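PDB 5Z06: Exo beta-1,2-glucooligosaccharide sophorohydrolase (non-reducing end) from Parabacteroides distasonis ATCC 8503, which hydrolyses linear beta-1,2-glucan and beta-1,2-glucooligosaccharides of four or more units as an exo-acting enzyme, releasing sophorose from the non-reducing end. Local coordinates for residues 10-15 against 47-52; 88-93 against 174-179. All coordinates share one frame; numbering follows the deposited sequence.

Contact 1: 10-15 against 47-52. With CA (calcium ion), chain C.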
loop_
_atom_site.group_PDB
_atom_site.type_symbol
_atom_site.label_atom_id
_atom_site.label_comp_id
_atom_site.label_asym_id
_atom_site.label_seq_id
_atom_site.Cartn_x
_atom_site.Cartn_y
_atom_site.Cartn_z
ATOM N N PHE A 10 1.066 -10.235 16.251
ATOM C CA PHE A 10 0.375 -11.336 15.593
ATOM C C PHE A 10 -1.084 -10.995 15.327
ATOM O O PHE A 10 -1.656 -11.435 14.343
ATOM C CB PHE A 10 0.451 -12.590 16.445
ATOM C CG PHE A 10 1.832 -13.104 16.601
ATOM C CD1 PHE A 10 2.394 -13.895 15.619
ATOM C CD2 PHE A 10 2.588 -12.778 17.725
ATOM C CE1 PHE A 10 3.687 -14.371 15.747
ATOM C CE2 PHE A 10 3.885 -13.263 17.864
ATOM C CZ PHE A 10 4.432 -14.061 16.880
ATOM N N PHE A 11 -1.702 -10.256 16.240
ATOM C CA PHE A 11 -3.041 -9.780 16.013
ATOM C C PHE A 11 -3.330 -8.557 16.843
ATOM O O PHE A 11 -3.109 -8.563 18.052
ATOM C CB PHE A 11 -4.044 -10.861 16.375
ATOM C CG PHE A 11 -5.448 -10.455 16.122
ATOM C CD1 PHE A 11 -5.987 -10.586 14.858
ATOM C CD2 PHE A 11 -6.224 -9.918 17.134
ATOM C CE1 PHE A 11 -7.277 -10.201 14.604
ATOM C CE2 PHE A 11 -7.525 -9.523 16.880
ATOM C CZ PHE A 11 -8.055 -9.665 15.617
ATOM N N GLU A 12 -3.823 -7.517 16.195
ATOM C CA GLU A 12 -4.430 -6.387 16.874
ATOM C C GLU A 12 -5.913 -6.306 16.530
ATOM O O GLU A 12 -6.763 -6.254 17.417
ATOM C CB GLU A 12 -3.742 -5.107 16.459
ATOM C CG GLU A 12 -4.325 -3.874 17.123
ATOM C CD GLU A 12 -3.411 -2.684 16.974
ATOM O OE1 GLU A 12 -3.212 -2.228 15.827
ATOM O OE2 GLU A 12 -2.879 -2.238 18.006
ATOM N N ASN A 13 -6.201 -6.266 15.238
ATOM C CA ASN A 13 -7.566 -6.154 14.711
ATOM C C ASN A 13 -7.595 -6.766 13.331
ATOM O O ASN A 13 -6.623 -6.687 12.597
ATOM C CB ASN A 13 -7.993 -4.677 14.612
ATOM C CG ASN A 13 -8.473 -4.113 15.936
ATOM O OD1 ASN A 13 -9.252 -4.748 16.636
ATOM N ND2 ASN A 13 -8.027 -2.910 16.280
ATOM N N SER A 14 -8.706 -7.388 12.992
ATOM C CA SER A 14 -8.944 -7.864 11.637
ATOM C C SER A 14 -9.582 -6.718 10.893
ATOM O O SER A 14 -10.597 -6.178 11.353
ATOM C CB SER A 14 -9.873 -9.058 11.642
ATOM O OG SER A 14 -9.996 -9.593 10.356
ATOM N N LEU A 15 -8.977 -6.318 9.776
ATOM C CA LEU A 15 -9.585 -5.324 8.896
ATOM C C LEU A 15 -10.796 -5.879 8.174
ATOM O O LEU A 15 -11.635 -5.120 7.720
ATOM C CB LEU A 15 -8.561 -4.777 7.891
ATOM C CG LEU A 15 -7.363 -4.049 8.522
ATOM C CD1 LEU A 15 -6.365 -3.579 7.476
ATOM C CD2 LEU A 15 -7.852 -2.865 9.354
ATOM N N ALA A 47 -13.797 -7.007 22.255
ATOM C CA ALA A 47 -12.455 -6.648 21.898
ATOM C C ALA A 47 -11.843 -5.893 23.050
ATOM O O ALA A 47 -12.532 -5.088 23.720
ATOM C CB ALA A 47 -12.451 -5.761 20.656
ATOM N N PHE A 48 -10.548 -6.126 23.258
ATOM C CA PHE A 48 -9.767 -5.212 24.059
ATOM C C PHE A 48 -9.418 -3.956 23.249
ATOM O O PHE A 48 -9.872 -2.875 23.590
ATOM C CB PHE A 48 -8.505 -5.848 24.627
ATOM C CG PHE A 48 -7.818 -4.942 25.570
ATOM C CD1 PHE A 48 -8.327 -4.793 26.858
ATOM C CD2 PHE A 48 -6.770 -4.126 25.150
ATOM C CE1 PHE A 48 -7.764 -3.895 27.736
ATOM C CE2 PHE A 48 -6.200 -3.232 26.027
ATOM C CZ PHE A 48 -6.694 -3.119 27.321
ATOM N N THR A 49 -8.592 -4.080 22.204
ATOM C CA THR A 49 -8.475 -2.982 21.228
ATOM C C THR A 49 -9.686 -3.074 20.326
ATOM O O THR A 49 -9.838 -4.064 19.610
ATOM C CB THR A 49 -7.241 -3.016 20.346
ATOM O OG1 THR A 49 -7.072 -4.324 19.817
ATOM C CG2 THR A 49 -6.039 -2.579 21.120
ATOM N N PRO A 50 -10.554 -2.054 20.381
ATOM C CA PRO A 50 -11.755 -2.095 19.619
ATOM C C PRO A 50 -11.536 -2.242 18.137
ATOM O O PRO A 50 -10.451 -1.954 17.570
ATOM C CB PRO A 50 -12.403 -0.744 19.898
ATOM C CG PRO A 50 -11.278 0.122 20.286
ATOM C CD PRO A 50 -10.454 -0.785 21.121
ATOM N N GLY A 51 -12.675 -2.583 17.556
ATOM C CA GLY A 51 -12.781 -3.299 16.361
ATOM C C GLY A 51 -13.183 -4.660 16.908
ATOM O O GLY A 51 -14.335 -4.911 17.238
ATOM N N ASN A 52 -12.200 -5.538 17.030
ATOM C CA ASN A 52 -12.503 -6.931 17.119
ATOM C C ASN A 52 -11.412 -7.729 17.784
ATOM O O ASN A 52 -10.318 -7.231 18.089
ATOM C CB ASN A 52 -12.854 -7.467 15.724
ATOM C CG ASN A 52 -11.775 -7.192 14.702
ATOM O OD1 ASN A 52 -10.615 -7.510 14.922
ATOM N ND2 ASN A 52 -12.153 -6.609 13.578
HETATM CA CA CA C . -8.547 -5.791 18.742
#
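The amide of N52 lies against the backbone of S14 and closes a two-bond clasp with it. S14 N meets N52 OD1 at 2.7 Å, in the amide plane and on a lone pair, while N52 ND2 reaches S14 O, also at 2.7 Å and almost in the plane of its own amide. The first torsion sets up this grip: CG of N52 stands between its backbone N and carbonyl carbon (chi1 55°). OD1 also abuts the rim of the F11 ring, 3.4 Å from CZ, whereas N13 N sits over the centre of one ring face. An alanine in place of N52 would probably leave both S14 N and S14 O without these mates and open a gap at the edge of the F11 ring. Next to the clasp, on the side of the N52 backbone carbonyl, lies the calcium ion, in a loop-built site of the kind found in many carbohydrate-binding beta-sandwich modules. Backbone carbonyls E12 O (2.3 Å), N52 O and T49 O converge on it with N13 OD1 and T49 OG1, the latter also hydrogen-bonded to D176, and the carboxylate of D175 completes the shell. N13 OD1, 2.5 Å from the metal, also takes the N-H of N52 at 3.1 Å, so the calcium probably polarises the N13 side-chain amide. Toward the exposed G51 the fit slackens: the amide nitrogen of N13, ND2, makes a weak bond to P50 O, bent to 123° at the hydrogen. On E12, an extended side chain carries the carboxylate beyond the calcium shell to a salt bridge with R238.

Contact 2: 88-93 against 174-179. With CA (calcium ion), chain C.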
loop_
_atom_site.group_PDB
_atom_site.type_symbol
_atom_site.label_atom_id
_atom_site.label_comp_id
_atom_site.label_asym_id
_atom_site.label_seq_id
_atom_site.Cartn_x
_atom_site.Cartn_y
_atom_site.Cartn_z
ATOM N N SER A 88 2.757 -10.996 24.754
ATOM C CA SER A 88 1.608 -10.435 25.433
ATOM C C SER A 88 0.326 -10.689 24.627
ATOM O O SER A 88 0.329 -10.597 23.406
ATOM C CB SER A 88 1.814 -8.959 25.660
ATOM O OG SER A 88 0.608 -8.329 26.026
ATOM N N MET A 89 -0.749 -11.054 25.322
ATOM C CA MET A 89 -2.085 -11.142 24.744
ATOM C C MET A 89 -3.105 -10.562 25.706
ATOM O O MET A 89 -2.823 -10.324 26.885
ATOM C CB MET A 89 -2.491 -12.584 24.497
ATOM C CG MET A 89 -1.364 -13.520 24.148
ATOM S SD MET A 89 -2.058 -15.086 23.639
ATOM C CE MET A 89 -2.561 -15.745 25.216
ATOM N N GLN A 90 -4.304 -10.369 25.188
ATOM C CA GLN A 90 -5.465 -10.093 25.996
ATOM C C GLN A 90 -6.352 -11.314 25.796
ATOM O O GLN A 90 -6.593 -11.717 24.653
ATOM C CB GLN A 90 -6.148 -8.818 25.534
ATOM C CG GLN A 90 -5.346 -7.562 25.828
ATOM C CD GLN A 90 -5.457 -7.081 27.258
ATOM O OE1 GLN A 90 -6.227 -7.606 28.064
ATOM N NE2 GLN A 90 -4.694 -6.056 27.577
ATOM N N VAL A 91 -6.804 -11.913 26.904
ATOM C CA VAL A 91 -7.556 -13.165 26.884
ATOM C C VAL A 91 -8.835 -12.937 27.664
ATOM O O VAL A 91 -8.822 -12.401 28.764
ATOM C CB VAL A 91 -6.757 -14.320 27.489
ATOM C CG1 VAL A 91 -7.464 -15.656 27.307
ATOM C CG2 VAL A 91 -5.396 -14.405 26.837
ATOM N N ARG A 92 -9.950 -13.326 27.069
ATOM C CA ARG A 92 -11.238 -13.178 27.701
ATOM C C ARG A 92 -11.961 -14.507 27.589
ATOM O O ARG A 92 -11.987 -15.124 26.526
ATOM C CB ARG A 92 -12.025 -12.081 27.019
ATOM C CG ARG A 92 -13.400 -11.821 27.601
ATOM C CD ARG A 92 -14.239 -11.089 26.584
ATOM N NE ARG A 92 -15.568 -10.757 27.067
ATOM C CZ ARG A 92 -15.923 -9.602 27.615
ATOM N NH1 ARG A 92 -15.041 -8.625 27.803
ATOM N NH2 ARG A 92 -17.185 -9.431 27.980
ATOM N N LEU A 93 -12.532 -14.946 28.702
ATOM C CA LEU A 93 -13.248 -16.201 28.746
ATOM C C LEU A 93 -14.719 -15.858 28.710
ATOM O O LEU A 93 -15.177 -14.972 29.429
ATOM C CB LEU A 93 -12.894 -16.951 30.006
ATOM C CG LEU A 93 -11.590 -17.730 29.970
ATOM C CD1 LEU A 93 -10.380 -16.903 29.551
ATOM C CD2 LEU A 93 -11.388 -18.289 31.362
ATOM N N LEU A 174 -9.261 -13.859 21.990
ATOM C CA LEU A 174 -7.861 -13.473 22.008
ATOM C C LEU A 174 -7.752 -12.185 21.225
ATOM O O LEU A 174 -8.259 -12.079 20.106
ATOM C CB LEU A 174 -7.003 -14.540 21.364
ATOM C CG LEU A 174 -7.278 -15.958 21.857
ATOM C CD1 LEU A 174 -6.416 -16.907 21.041
ATOM C CD2 LEU A 174 -6.984 -16.107 23.344
ATOM N N ASP A 175 -7.116 -11.207 21.842
ATOM C CA ASP A 175 -6.853 -9.945 21.231
ATOM C C ASP A 175 -5.424 -9.497 21.578
ATOM O O ASP A 175 -4.810 -9.985 22.532
ATOM C CB ASP A 175 -7.883 -8.925 21.732
ATOM C CG ASP A 175 -8.107 -7.805 20.762
ATOM O OD1 ASP A 175 -7.516 -7.822 19.671
ATOM O OD2 ASP A 175 -8.880 -6.883 21.072
ATOM N N ASP A 176 -4.905 -8.580 20.778
ATOM C CA ASP A 176 -3.632 -7.921 21.040
ATOM C C ASP A 176 -2.493 -8.878 21.326
ATOM O O ASP A 176 -1.762 -8.742 22.309
ATOM C CB ASP A 176 -3.839 -6.902 22.121
ATOM C CG ASP A 176 -4.959 -5.985 21.777
ATOM O OD1 ASP A 176 -4.949 -5.464 20.643
ATOM O OD2 ASP A 176 -5.873 -5.832 22.596
ATOM N N ILE A 177 -2.374 -9.841 20.421
ATOM C CA ILE A 177 -1.367 -10.870 20.469
ATOM C C ILE A 177 -0.154 -10.250 19.822
ATOM O O ILE A 177 -0.156 -9.914 18.627
ATOM C CB ILE A 177 -1.778 -12.115 19.697
ATOM C CG1 ILE A 177 -3.173 -12.572 20.136
ATOM C CG2 ILE A 177 -0.749 -13.206 19.916
ATOM C CD1 ILE A 177 -3.757 -13.676 19.315
ATOM N N GLU A 178 0.878 -10.068 20.628
ATOM C CA GLU A 178 2.046 -9.330 20.203
ATOM C C GLU A 178 3.253 -9.637 21.071
ATOM O O GLU A 178 3.122 -10.057 22.242
ATOM C CB GLU A 178 1.759 -7.824 20.251
ATOM C CG GLU A 178 1.377 -7.301 21.620
ATOM C CD GLU A 178 0.921 -5.858 21.597
ATOM O OE1 GLU A 178 1.137 -5.144 20.587
ATOM O OE2 GLU A 178 0.347 -5.433 22.610
ATOM N N LEU A 179 4.421 -9.409 20.480
ATOM C CA LEU A 179 5.667 -9.450 21.199
ATOM C C LEU A 179 5.952 -8.052 21.707
ATOM O O LEU A 179 5.812 -7.084 20.958
ATOM C CB LEU A 179 6.785 -9.944 20.302
ATOM C CG LEU A 179 6.594 -11.309 19.665
ATOM C CD1 LEU A 179 7.863 -11.725 18.960
ATOM C CD2 LEU A 179 6.184 -12.347 20.689
HETATM CA CA CA C . -8.547 -5.791 18.742
HETATM O O HOH W 1 -0.944 -7.183 24.184
#
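V91 and L174 run alongside each other, V91 CG1 4.0 Å from L174 CD2. M89 CG more loosely approaches I177 CG2. Q90 and D175 share the other face of the sheet, yet their ends diverge. With chi1 at -154°, CG of D175 is anti to its backbone N, and both carboxylate oxygens bind the calcium, OD1 at 2.5 Å and OD2 at 2.6 Å. D176 N steadies that carboxylate, meeting OD1 from above its plane. CG of Q90, anti to its carbonyl carbon (chi1 -70°), touches D176 OD2 at 3.7 Å; a bend at the second torsion turns the amide end away from 174-179, nearly perpendicular to the carboxylate. D176 OD1 is hydrogen-bonded to T49 OG1. Farther along, one water accepts from S88 OG and donates to D176 O and to E178 OE2, which is also paired with K218. Paired N-H and C=O bonds join S88 to E178 and Q90 to D175, including S88 N to E178 O at 2.7 Å. Between them D176 takes a left-handed backbone conformation, its O receiving the CA-H of M89. The extra residue on 174-179 is a beta bulge in an antiparallel pair, directly after the calcium-binding aspartate.

In the fold
Contacts 1 and 2 have centres about 10 Å apart and meet around one calcium: the loops of contact 1 provide five of its oxygens, and the bulged strand of contact 2 provides the remaining two. Their joint extends beyond the metal, for T49 OG1 lies 2.5 Å from D176 OD1 in a probable hydrogen bond, and F10 N reaches I177 O at 2.7 Å, pairing strand 9-11 with strand 169-180 in the same sheet. The principle is that a metal can tie chain-distant loops to a strand inside a sheet. All its protein ligands come from beta strands and their loops, so a structural role is likely; the helical part, where L15 touches R649, probably holds the active site.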